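Local coordinates for NikO protein (Streptomyces tendae, PDB 4FQD) that is an enolpyruvyl transferase essential in nikkomycin biosynthesis and, like its MurA relatives, probably transfers the enolpyruvyl group from phosphoenolpyruvate, at residues 141-146 with 193-198; 151-156 with 165-170; 173-178 with 210-215; 186-191 with 334-339; 231-236 with 251-256. The protein carries 4 engineered substitutions. All blocks are in the same frame, centred on the assembly; numbering follows the deposited sequence. Where two conformers were deposited one is given.

Interaction 1 of 5, residues 141-146 with 193-198. Engineered in segment 141-146: Asp141 (natural residue Val). With SO4 (sulfate ion), chain C.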
# COMPACT_ATOMS: atom_id res chain seq x y z
N ASP A 141 1.89 14.63 22.44
CA ASP A 141 2.82 15.75 22.31
C ASP A 141 4.20 15.38 22.83
O ASP A 141 5.08 16.22 22.98
CB ASP A 141 2.30 16.98 23.05
CG ASP A 141 1.85 16.66 24.47
OD1 ASP A 141 2.25 15.62 25.02
OD2 ASP A 141 1.08 17.47 25.03
N GLU A 142 4.36 14.10 23.12
CA GLU A 142 5.58 13.57 23.69
C GLU A 142 6.77 13.74 22.73
O GLU A 142 7.89 14.03 23.15
CB GLU A 142 5.35 12.12 24.12
CG GLU A 142 6.58 11.37 24.55
CD GLU A 142 7.20 10.65 23.39
OE1 GLU A 142 6.48 10.37 22.42
OE2 GLU A 142 8.42 10.38 23.45
N HIS A 143 6.51 13.58 21.43
CA HIS A 143 7.53 13.79 20.41
C HIS A 143 7.96 15.25 20.30
O HIS A 143 9.11 15.55 19.97
CB HIS A 143 7.05 13.28 19.05
CG HIS A 143 5.82 13.97 18.54
ND1 HIS A 143 4.61 13.91 19.20
CD2 HIS A 143 5.61 14.72 17.43
CE1 HIS A 143 3.71 14.60 18.52
NE2 HIS A 143 4.29 15.10 17.44
N LEU A 144 7.03 16.16 20.57
CA LEU A 144 7.32 17.59 20.59
C LEU A 144 8.32 17.92 21.69
O LEU A 144 9.24 18.72 21.49
CB LEU A 144 6.03 18.39 20.79
CG LEU A 144 5.41 19.05 19.56
CD1 LEU A 144 5.24 18.05 18.44
CD2 LEU A 144 4.08 19.68 19.92
N LEU A 145 8.13 17.31 22.85
CA LEU A 145 9.00 17.55 23.99
C LEU A 145 10.40 16.98 23.76
O LEU A 145 11.39 17.52 24.25
CB LEU A 145 8.39 16.96 25.27
CG LEU A 145 7.00 17.49 25.65
CD1 LEU A 145 6.48 16.79 26.89
CD2 LEU A 145 7.04 19.00 25.85
N ASP A 146 10.47 15.88 23.02
CA ASP A 146 11.75 15.26 22.71
C ASP A 146 12.56 16.12 21.75
O ASP A 146 13.79 16.20 21.86
CB ASP A 146 11.55 13.86 22.12
CG ASP A 146 12.85 13.12 21.92
OD1 ASP A 146 13.49 13.31 20.87
OD2 ASP A 146 13.24 12.34 22.82
N SER A 193 5.38 14.97 11.06
CA SER A 193 5.12 16.35 10.68
C SER A 193 5.28 17.33 11.84
O SER A 193 5.83 18.42 11.67
CB SER A 193 3.73 16.49 10.05
OG SER A 193 2.72 16.23 11.00
N GLY A 194 4.80 16.95 13.02
CA GLY A 194 4.87 17.81 14.19
C GLY A 194 6.29 18.05 14.66
O GLY A 194 6.63 19.15 15.09
N ALA A 195 7.12 17.01 14.57
CA ALA A 195 8.52 17.12 15.00
C ALA A 195 9.30 18.06 14.09
O ALA A 195 10.18 18.79 14.56
CB ALA A 195 9.16 15.74 15.02
N VAL A 196 8.99 18.03 12.80
CA VAL A 196 9.67 18.89 11.83
C VAL A 196 9.32 20.35 12.06
O VAL A 196 10.19 21.22 12.04
CB VAL A 196 9.30 18.49 10.38
CG1 VAL A 196 9.93 19.46 9.39
CG2 VAL A 196 9.75 17.06 10.10
N LYS A 197 8.03 20.62 12.28
CA LYS A 197 7.56 21.97 12.55
C LYS A 197 8.23 22.54 13.79
O LYS A 197 8.70 23.68 13.79
CB LYS A 197 6.04 21.98 12.72
CG LYS A 197 5.27 21.51 11.50
CD LYS A 197 3.79 21.38 11.80
CE LYS A 197 3.04 20.82 10.60
NZ LYS A 197 1.57 20.76 10.85
N THR A 198 8.27 21.74 14.85
CA THR A 198 8.87 22.16 16.11
C THR A 198 10.37 22.43 15.95
O THR A 198 10.87 23.46 16.39
CB THR A 198 8.66 21.11 17.21
OG1 THR A 198 7.25 20.90 17.41
CG2 THR A 198 9.29 21.57 18.52
S SO4 C . 0.30 17.72 12.80
O1 SO4 C . 1.61 18.31 12.56
O2 SO4 C . -0.60 18.73 13.33
O3 SO4 C . -0.23 17.20 11.54
O4 SO4 C . 0.44 16.62 13.76
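Leu144 and Thr198 meet at about a right angle, with CG of the leucine 3.4 Å from OG1 of the threonine. The leucine's chi1 of -102° lies away from the staggered positions, and its CD1 leans back over one face of the His143 ring, 3.2 Å above the plane and displaced toward the rim. The His143 ring presents an edge to the second helix, CD2 lying 4.0 Å from Ala195 N. Gly194 lets the ring come so close, because a CB there would collide with His143 NE2. Thr198 holds OG1 anti to its carbonyl carbon, and from there OG1 donates to Gly194 O at 3.0 Å. That oxygen also accepts from Thr198 N, the two donors reaching it from opposite faces of its plane. On the same helix, Ser193 OG and Lys197 NZ both donate to O1 of a sulfate ion, probably a crystallisation additive; NZ also makes a salt bridge to Asp220. The axes of 142-146 and 193-198 approach to 9.0 Å at closest and cross at -33°, a close helix-helix packing within the beta/alpha inverse barrel of the EPSP synthase family.

Interaction 2 of 5, residues 151-156 with 165-170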
# COMPACT_ATOMS: atom_id res chain seq x y z
N PHE A 151 17.30 20.77 22.08
CA PHE A 151 17.76 22.15 22.04
C PHE A 151 18.08 22.66 23.44
O PHE A 151 18.44 23.82 23.62
CB PHE A 151 16.72 23.06 21.37
CG PHE A 151 16.56 22.82 19.90
CD1 PHE A 151 15.74 21.80 19.43
CD2 PHE A 151 17.22 23.61 18.97
CE1 PHE A 151 15.58 21.58 18.07
CE2 PHE A 151 17.06 23.40 17.61
CZ PHE A 151 16.25 22.38 17.16
N GLY A 152 17.95 21.78 24.43
CA GLY A 152 18.30 22.12 25.80
C GLY A 152 17.12 22.41 26.71
O GLY A 152 17.31 22.80 27.87
N VAL A 153 15.91 22.22 26.21
CA VAL A 153 14.70 22.45 27.00
C VAL A 153 14.47 21.34 28.01
O VAL A 153 14.46 20.15 27.66
CB VAL A 153 13.45 22.61 26.11
CG1 VAL A 153 12.20 22.72 26.95
CG2 VAL A 153 13.60 23.83 25.21
N THR A 154 14.28 21.71 29.27
CA THR A 154 14.04 20.75 30.34
C THR A 154 12.55 20.66 30.66
O THR A 154 11.85 21.66 30.68
CB THR A 154 14.82 21.14 31.62
OG1 THR A 154 16.22 21.23 31.32
CG2 THR A 154 14.62 20.10 32.72
N THR A 155 12.08 19.44 30.91
CA THR A 155 10.67 19.22 31.21
C THR A 155 10.48 18.63 32.60
O THR A 155 11.31 17.86 33.09
CB THR A 155 10.02 18.25 30.20
OG1 THR A 155 10.55 16.93 30.39
CG2 THR A 155 10.28 18.70 28.78
N ARG A 156 9.37 18.99 33.24
CA ARG A 156 8.96 18.35 34.48
C ARG A 156 7.44 18.21 34.51
O ARG A 156 6.72 19.04 33.95
CB ARG A 156 9.46 19.13 35.70
CG ARG A 156 8.81 20.47 35.88
CD ARG A 156 8.73 20.82 37.35
NE ARG A 156 8.34 22.20 37.54
CZ ARG A 156 9.20 23.20 37.66
NH1 ARG A 156 8.77 24.44 37.83
NH2 ARG A 156 10.51 22.96 37.60
N LEU A 165 7.94 23.61 30.91
CA LEU A 165 9.16 23.68 30.12
C LEU A 165 10.09 24.77 30.64
O LEU A 165 9.65 25.85 31.01
CB LEU A 165 8.83 23.93 28.64
CG LEU A 165 7.83 22.99 27.96
CD1 LEU A 165 7.89 23.16 26.45
CD2 LEU A 165 8.07 21.55 28.35
N THR A 166 11.39 24.47 30.67
CA THR A 166 12.40 25.43 31.10
C THR A 166 13.61 25.39 30.18
O THR A 166 14.02 24.33 29.72
CB THR A 166 12.85 25.17 32.55
OG1 THR A 166 13.11 23.77 32.73
CG2 THR A 166 11.78 25.61 33.54
N ALA A 167 14.19 26.56 29.93
CA ALA A 167 15.36 26.67 29.07
C ALA A 167 16.13 27.96 29.32
O ALA A 167 15.72 29.03 28.87
CB ALA A 167 14.96 26.57 27.61
N GLN A 168 17.25 27.85 30.04
CA GLN A 168 18.11 29.01 30.28
C GLN A 168 18.79 29.46 29.00
O GLN A 168 18.92 30.65 28.73
CB GLN A 168 19.15 28.69 31.35
CG GLN A 168 18.76 29.13 32.74
CD GLN A 168 18.45 30.61 32.81
OE1 GLN A 168 17.29 31.02 32.86
NE2 GLN A 168 19.49 31.43 32.82
N ARG A 169 19.23 28.49 28.20
CA ARG A 169 19.83 28.78 26.91
C ARG A 169 19.54 27.67 25.91
O ARG A 169 19.56 26.49 26.24
CB ARG A 169 21.35 28.98 27.05
CG ARG A 169 22.09 27.75 27.54
CD ARG A 169 23.58 27.87 27.32
NE ARG A 169 24.28 26.63 27.65
CZ ARG A 169 25.22 26.08 26.89
NH1 ARG A 169 25.59 26.65 25.76
NH2 ARG A 169 25.80 24.94 27.27
N LEU A 170 19.24 28.06 24.67
CA LEU A 170 18.97 27.10 23.61
C LEU A 170 20.24 26.83 22.81
O LEU A 170 21.01 27.75 22.53
CB LEU A 170 17.86 27.61 22.70
CG LEU A 170 16.51 27.87 23.37
CD1 LEU A 170 15.52 28.46 22.39
CD2 LEU A 170 15.97 26.58 23.98
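Thr154 and Thr166 form the antiparallel hydrogen-bonded pair of a beta hairpin, and their polar atoms show how one residue pair can satisfy several groups at once. Thr154 N donates to Thr166 O at 2.7 Å in a nearly straight bond (168°), and Thr166 N answers to Thr154 O at 2.8 Å. The second oxygen carries a further donor. Thr166 places OG1 between its backbone N and carbonyl carbon, chi1 46°, and this hydroxyl bonds to Thr154 O at 3.2 Å from well above the carbonyl plane. A valine in place of Thr166 would probably leave Thr154 O with the main-chain N-H as its one remaining donor from this strand and let the hairpin pair sit less firmly. Phe151 O receives a CA-H...O contact from Leu170 CA at 3.3 Å, just where Gly152 closes the preceding helix with a Schellman motif. Backbone bonds also join Phe151 with Thr171 and Arg156 with Asp164. On the face of Thr155 and Leu165, CG2 of Thr155 lies alongside Leu165 CD2 at 3.6 Å; in the loop, Val153 CG2 lies beside Leu170 CD2 at 3.8 Å. Leu165 and Ala167 bond through their backbones to Ala122 and Gly120, so strand 163-166 is the middle one of three. Leu165 rests on helix 142-149, Leu170 on helices 112-118 and 192-204, and Val153 on all three.

Interaction 3 of 5, residues 173-178 with 210-215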
# COMPACT_ATOMS: atom_id res chain seq x y z
N CYS A 173 21.42 21.88 17.09
CA CYS A 173 21.53 20.42 17.07
C CYS A 173 21.41 19.87 15.64
O CYS A 173 20.93 20.56 14.74
CB CYS A 173 20.47 19.80 17.98
SG CYS A 173 20.62 18.01 18.20
N THR A 174 21.86 18.64 15.44
CA THR A 174 21.73 17.97 14.16
C THR A 174 20.79 16.78 14.31
O THR A 174 21.13 15.79 14.96
CB THR A 174 23.10 17.46 13.66
OG1 THR A 174 24.00 18.57 13.56
CG2 THR A 174 22.96 16.79 12.30
N ILE A 175 19.60 16.88 13.72
CA ILE A 175 18.58 15.86 13.91
C ILE A 175 18.16 15.19 12.60
O ILE A 175 17.94 15.87 11.59
CB ILE A 175 17.31 16.45 14.55
CG1 ILE A 175 17.66 17.39 15.70
CG2 ILE A 175 16.39 15.33 15.03
CD1 ILE A 175 16.45 18.06 16.32
N ASP A 176 18.05 13.87 12.63
CA ASP A 176 17.44 13.13 11.53
C ASP A 176 15.96 12.96 11.86
O ASP A 176 15.61 12.31 12.85
CB ASP A 176 18.11 11.77 11.37
CG ASP A 176 17.80 11.12 10.03
OD1 ASP A 176 16.77 11.46 9.42
OD2 ASP A 176 18.60 10.27 9.59
N MET A 177 15.09 13.54 11.04
CA MET A 177 13.66 13.53 11.31
C MET A 177 13.03 12.15 11.22
O MET A 177 11.88 11.95 11.63
CB MET A 177 12.93 14.51 10.39
CG MET A 177 13.24 15.96 10.68
SD MET A 177 12.80 16.35 12.38
CE MET A 177 14.21 17.31 12.88
N LEU A 178 13.78 11.18 10.70
CA LEU A 178 13.30 9.81 10.63
C LEU A 178 13.23 9.19 12.03
O LEU A 178 12.65 8.12 12.22
CB LEU A 178 14.18 8.96 9.71
CG LEU A 178 14.21 9.40 8.25
CD1 LEU A 178 14.99 8.41 7.40
CD2 LEU A 178 12.80 9.58 7.72
N THR A 210 21.54 24.78 12.99
CA THR A 210 20.75 23.57 13.17
C THR A 210 20.53 22.89 11.83
O THR A 210 20.14 23.53 10.85
CB THR A 210 19.39 23.88 13.83
OG1 THR A 210 19.60 24.38 15.16
CG2 THR A 210 18.53 22.63 13.90
N THR A 211 20.80 21.59 11.77
CA THR A 211 20.66 20.83 10.54
C THR A 211 19.63 19.72 10.67
O THR A 211 19.76 18.83 11.50
CB THR A 211 22.01 20.22 10.10
OG1 THR A 211 23.00 21.25 10.02
CG2 THR A 211 21.87 19.54 8.75
N LEU A 212 18.59 19.79 9.84
CA LEU A 212 17.52 18.80 9.88
C LEU A 212 17.60 17.84 8.70
O LEU A 212 17.86 18.25 7.57
CB LEU A 212 16.15 19.49 9.91
CG LEU A 212 15.98 20.58 10.97
CD1 LEU A 212 14.55 21.09 10.99
CD2 LEU A 212 16.40 20.08 12.34
N GLN A 213 17.38 16.56 8.97
CA GLN A 213 17.51 15.54 7.94
C GLN A 213 16.19 14.84 7.64
O GLN A 213 15.44 14.51 8.56
CB GLN A 213 18.55 14.50 8.37
CG GLN A 213 19.37 13.98 7.23
CD GLN A 213 20.27 15.04 6.64
OE1 GLN A 213 20.47 15.09 5.43
NE2 GLN A 213 20.83 15.88 7.50
N HIS A 214 15.93 14.61 6.36
CA HIS A 214 14.69 13.98 5.90
C HIS A 214 13.43 14.66 6.45
O HIS A 214 12.68 14.06 7.21
CB HIS A 214 14.67 12.49 6.27
CG HIS A 214 15.87 11.74 5.80
ND1 HIS A 214 16.87 11.33 6.66
CD2 HIS A 214 16.24 11.31 4.57
CE1 HIS A 214 17.80 10.69 5.98
NE2 HIS A 214 17.44 10.66 4.71
N PRO A 215 13.20 15.93 6.06
CA PRO A 215 12.09 16.69 6.64
C PRO A 215 10.75 16.38 5.98
O PRO A 215 10.69 15.82 4.89
CB PRO A 215 12.49 18.13 6.34
CG PRO A 215 13.23 18.04 5.05
CD PRO A 215 13.97 16.72 5.08
O HOH W 1 24.26 21.28 12.58
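Strands 174-176 and 210-213 are the two parallel strands of a beta-alpha-beta crossover, pairing Thr174 with Thr211, Ile175 with Leu212 and Asp176 with Gln213. Ile175 uses both its main-chain groups on the partner: its N donates to Thr211 O at 3.0 Å, and its O accepts from Gln213 N at 2.8 Å. Thr211 N to Cys173 O extends the ladder at one end, and Met177 N to Gln213 O, 2.7 Å, at the other. On the face bearing Thr174 and Thr211 the two side chains run side by side, and one water joins their OG1 atoms at 2.9 Å from each. Helix 192-204 links the strands and packs on the opposite face, where Met177 reaches Val196 and Ala199. Bent at chi2 and chi3, the methionine brings CE to 3.6 Å from Leu212 CD2. Strand 174-176 is an edge of its mixed sheet, while 209-213 is also paired, antiparallel, with strand 242-248 through backbone bonds to Trp243 and Ile245. At the C-terminal end of the strands, Asp176, the last strand residue, has CG anti to its backbone N (chi1 -164°), and OD1 accepts His214 ND1 at 2.8 Å in a nearly straight bond (168°). The ring and carboxylate planes differ by just 20°, and ND1 arrives on the syn side. Leu178 N reaches the same OD1 from the opposite face at 3.3 Å, closing an Asx turn. Leu178 then lays CD1 over one face of the His214 ring, 3.8 Å from its centroid, in a CH-pi contact.

Interaction 4 of 5, residues 186-191 with 334-339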
# COMPACT_ATOMS: atom_id res chain seq x y z
N LEU A 186 9.53 3.89 4.76
CA LEU A 186 8.36 4.54 4.19
C LEU A 186 8.38 6.03 4.51
O LEU A 186 7.70 6.82 3.85
CB LEU A 186 7.08 3.90 4.73
CG LEU A 186 5.80 4.12 3.93
CD1 LEU A 186 5.87 3.38 2.60
CD2 LEU A 186 4.58 3.69 4.72
N MET A 187 9.17 6.40 5.52
CA MET A 187 9.24 7.77 6.02
C MET A 187 7.85 8.28 6.40
O MET A 187 7.41 9.32 5.92
CB MET A 187 9.88 8.70 4.99
CG MET A 187 11.31 8.33 4.62
SD MET A 187 12.09 9.61 3.61
CE MET A 187 13.72 8.91 3.39
N SER A 188 7.18 7.54 7.27
CA SER A 188 5.82 7.88 7.67
C SER A 188 5.59 7.66 9.16
O SER A 188 6.15 6.73 9.75
CB SER A 188 4.80 7.08 6.86
OG SER A 188 3.48 7.43 7.21
N GLY A 189 4.78 8.52 9.76
CA GLY A 189 4.47 8.41 11.18
C GLY A 189 3.63 9.57 11.67
O GLY A 189 3.62 10.64 11.06
N PRO A 190 2.93 9.37 12.80
CA PRO A 190 2.07 10.41 13.38
C PRO A 190 2.87 11.53 14.05
O PRO A 190 2.33 12.61 14.28
CB PRO A 190 1.26 9.64 14.42
CG PRO A 190 2.16 8.52 14.83
CD PRO A 190 2.91 8.13 13.59
N CYS A 191 4.14 11.27 14.35
CA CYS A 191 5.00 12.24 15.02
C CYS A 191 5.91 12.97 14.04
O CYS A 191 6.66 13.87 14.41
CB CYS A 191 5.82 11.55 16.11
SG CYS A 191 4.85 10.64 17.35
N ALA A 334 -1.96 5.59 2.64
CA ALA A 334 -1.90 6.96 3.13
C ALA A 334 -0.65 7.13 3.99
O ALA A 334 -0.54 6.51 5.05
CB ALA A 334 -3.15 7.30 3.92
N MET A 335 0.28 7.96 3.53
CA MET A 335 1.55 8.13 4.22
C MET A 335 2.00 9.59 4.25
O MET A 335 1.43 10.43 3.55
CB MET A 335 2.62 7.25 3.58
CG MET A 335 2.79 7.49 2.09
SD MET A 335 3.96 6.36 1.32
CE MET A 335 4.01 7.02 -0.35
N SER A 336 3.02 9.87 5.05
CA SER A 336 3.51 11.23 5.24
C SER A 336 4.03 11.85 3.94
O SER A 336 3.75 13.01 3.64
CB SER A 336 4.61 11.25 6.31
OG SER A 336 4.12 10.77 7.55
N ARG A 337 4.79 11.07 3.18
CA ARG A 337 5.29 11.54 1.89
C ARG A 337 4.45 10.99 0.74
O ARG A 337 4.96 10.70 -0.34
CB ARG A 337 6.76 11.16 1.71
CG ARG A 337 7.69 11.82 2.71
CD ARG A 337 9.13 11.74 2.26
NE ARG A 337 10.01 12.54 3.12
CZ ARG A 337 11.26 12.83 2.82
NH1 ARG A 337 11.80 12.40 1.68
NH2 ARG A 337 11.99 13.56 3.66
N GLY A 338 3.15 10.85 0.99
CA GLY A 338 2.23 10.38 -0.02
C GLY A 338 0.84 10.96 0.18
O GLY A 338 0.69 12.14 0.47
N VAL A 339 -0.17 10.11 0.03
CA VAL A 339 -1.56 10.52 0.20
C VAL A 339 -1.84 10.92 1.65
O VAL A 339 -1.47 10.20 2.58
CB VAL A 339 -2.53 9.40 -0.21
CG1 VAL A 339 -3.97 9.85 -0.03
CG2 VAL A 339 -2.27 8.99 -1.65
O HOH W 2 5.66 8.46 3.50
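Ser188 and Ser336 each accept, through OG, a backbone N-H from the other loop. Ser336 N donates to Ser188 OG at 3.3 Å, and Gly189 N to Ser336 OG at 3.2 Å; Ser188 OG also bonds to Ala363 O. With OG anti to its own backbone N (chi1 -178°), Ser188 turns the hydroxyl toward the other loop. A water adds a bridge, donating to Leu186 O at 2.6 Å and accepting from Arg337 N at 2.8 Å. The loops lead from strands 174-176 and 331-334 into helices 192-204 and 344-351. One carries a G1 beta bulge at Met187 and Ser188, the other a type I turn from Met335 to Gly338. The two methionine sulfurs supply further contacts. Met187, extended beyond CG, sets SD over the centre of the Arg337 guanidinium, 3.3 Å above its plane. Arg337 NH2 forms a salt bridge with Glu241 and bonds to Tyr192 OH, so an alanine here would probably leave that glutamate without its cationic mate and Met187 SD without its flat partner. Met335 SD lies 3.8 Å from Leu186 CD1, the side chains crossing at about a right angle, while Tyr359 of the second subunit packs against Met335 and Arg337.

Interaction 5 of 5, residues 231-236 with 251-256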
# COMPACT_ATOMS: atom_id res chain seq x y z
N LEU A 231 10.65 36.55 7.59
CA LEU A 231 10.79 37.18 8.90
C LEU A 231 12.22 37.64 9.14
O LEU A 231 12.45 38.65 9.81
CB LEU A 231 10.35 36.22 10.02
CG LEU A 231 8.85 36.03 10.22
CD1 LEU A 231 8.59 34.94 11.26
CD2 LEU A 231 8.20 37.33 10.64
N GLY A 232 13.18 36.91 8.59
CA GLY A 232 14.58 37.27 8.71
C GLY A 232 15.49 36.08 8.93
O GLY A 232 16.71 36.22 8.96
N ALA A 233 14.90 34.90 9.08
CA ALA A 233 15.68 33.68 9.30
C ALA A 233 16.41 33.25 8.03
O ALA A 233 15.99 33.56 6.91
CB ALA A 233 14.78 32.56 9.81
N ASP A 234 17.50 32.52 8.22
CA ASP A 234 18.27 31.99 7.10
C ASP A 234 18.13 30.48 7.03
O ASP A 234 18.88 29.75 7.68
CB ASP A 234 19.74 32.37 7.23
CG ASP A 234 20.58 31.88 6.07
OD1 ASP A 234 20.03 31.63 4.98
OD2 ASP A 234 21.81 31.74 6.25
N ILE A 235 17.16 30.01 6.26
CA ILE A 235 16.94 28.58 6.09
C ILE A 235 17.44 28.11 4.72
O ILE A 235 17.03 28.64 3.68
CB ILE A 235 15.45 28.22 6.27
CG1 ILE A 235 14.97 28.67 7.66
CG2 ILE A 235 15.24 26.74 6.08
CD1 ILE A 235 13.52 28.37 7.91
N GLU A 236 18.31 27.12 4.72
CA GLU A 236 18.97 26.69 3.49
C GLU A 236 18.69 25.24 3.13
O GLU A 236 18.78 24.36 3.98
CB GLU A 236 20.47 26.92 3.63
CG GLU A 236 21.32 26.33 2.53
CD GLU A 236 22.80 26.46 2.83
OE1 GLU A 236 23.15 27.04 3.89
OE2 GLU A 236 23.61 25.99 2.02
N GLU A 251 15.70 37.68 17.87
CA GLU A 251 16.02 39.07 17.55
C GLU A 251 16.28 39.27 16.06
O GLU A 251 16.32 40.41 15.58
CB GLU A 251 17.22 39.57 18.37
CG GLU A 251 18.51 38.79 18.14
CD GLU A 251 18.65 37.59 19.05
OE1 GLU A 251 17.65 37.20 19.69
OE2 GLU A 251 19.76 37.03 19.13
N SER A 252 16.45 38.18 15.33
CA SER A 252 16.69 38.24 13.90
C SER A 252 15.39 38.20 13.10
O SER A 252 15.39 38.41 11.89
CB SER A 252 17.60 37.09 13.46
OG SER A 252 17.00 35.83 13.73
N LEU A 253 14.29 37.93 13.80
CA LEU A 253 12.98 37.84 13.16
C LEU A 253 12.18 39.11 13.40
O LEU A 253 11.31 39.16 14.27
CB LEU A 253 12.22 36.63 13.69
CG LEU A 253 13.02 35.32 13.69
CD1 LEU A 253 12.25 34.20 14.37
CD2 LEU A 253 13.39 34.92 12.27
N HIS A 254 12.48 40.15 12.62
CA HIS A 254 11.88 41.46 12.83
C HIS A 254 11.40 42.11 11.54
O HIS A 254 11.14 43.31 11.50
CB HIS A 254 12.88 42.39 13.53
CG HIS A 254 14.15 42.58 12.76
ND1 HIS A 254 15.31 41.92 13.08
CD2 HIS A 254 14.44 43.36 11.70
CE1 HIS A 254 16.27 42.28 12.24
NE2 HIS A 254 15.76 43.16 11.39
N ARG A 255 11.29 41.32 10.48
CA ARG A 255 10.84 41.83 9.19
C ARG A 255 9.37 41.51 8.93
O ARG A 255 8.96 40.35 9.03
CB ARG A 255 11.71 41.28 8.06
CG ARG A 255 13.12 41.85 8.04
CD ARG A 255 14.08 40.90 7.35
NE ARG A 255 13.59 40.48 6.04
CZ ARG A 255 14.19 39.57 5.28
NH1 ARG A 255 13.68 39.24 4.10
NH2 ARG A 255 15.32 39.00 5.69
N PRO A 256 8.57 42.54 8.60
CA PRO A 256 7.14 42.40 8.30
C PRO A 256 6.89 41.45 7.13
O PRO A 256 7.66 41.46 6.17
CB PRO A 256 6.73 43.83 7.91
CG PRO A 256 7.72 44.71 8.59
CD PRO A 256 9.01 43.94 8.55
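Leu231 ends helix 219-231, and its carbonyl O accepts the backbone N of Arg255 at 3.0 Å, so a loop from farther along the chain takes up an oxygen of the last helical turn. This is a helix C-terminus ended by a glycine with positive phi: Gly232 breaks away with phi 140°, sending the chain on toward strand 235-239. Two CA-H...O contacts accompany the bond, Leu253 CA to Leu231 O and Gly232 CA to Ser252 O, each 3.5 Å. A side chain at Gly232 would run into Ser252 O, besides being jammed against the carbonyl before it. Around this backbone meeting, Leu253 packs beside Leu231 and Ala233. Its CG stands anti to the carbonyl carbon, chi1 -50°, and its CD2 reaches Ala233 CB at 3.7 Å and Leu231 CB at 4.0 Å. The same leucine touches Thr46 and Ala47, while its backbone bonds to Ser48, which joins the loop to residues 46-48, just before strand 50-54. Leu231 in turn points CD2 at Arg255 O, 3.5 Å away. Arg255, an exposed residue, folds over the glycine: a bend at chi3 (51°) turns the chain, and NH2 comes to 3.6 Å from Gly232 CA, with Gly232 N over one face of the guanidinium. Ser252 OG, for its part, bonds back to Gly249 O. The loop shapes itself further through His254, whose ND1 donates to Glu251 O at 3.1 Å, with the oxygen lying near the plane of the imidazole ring.

How the interactions relate
Helix 192-204 connects most of this set: it supplies one side of interaction 1, is the crossover helix of interaction 3, follows the first loop of interaction 4 and lies against interaction 2. Interactions 1 and 4 are buried, and there helix packing or serine, water and sulfur contacts do the work; of the partly buried ones, interactions 2 and 3 lean on backbone ladders, and interaction 5 on one backbone bond plus apolar packing. Interactions 3 and 5 reach the same sheet yet do not touch. Interaction 3 meets its neighbours through Met177 against Val196 of interaction 1 and Leu178 against Met187 of interaction 4; interaction 2 touches interaction 1 through Leu145 and Leu165 and interaction 3 through Phe151.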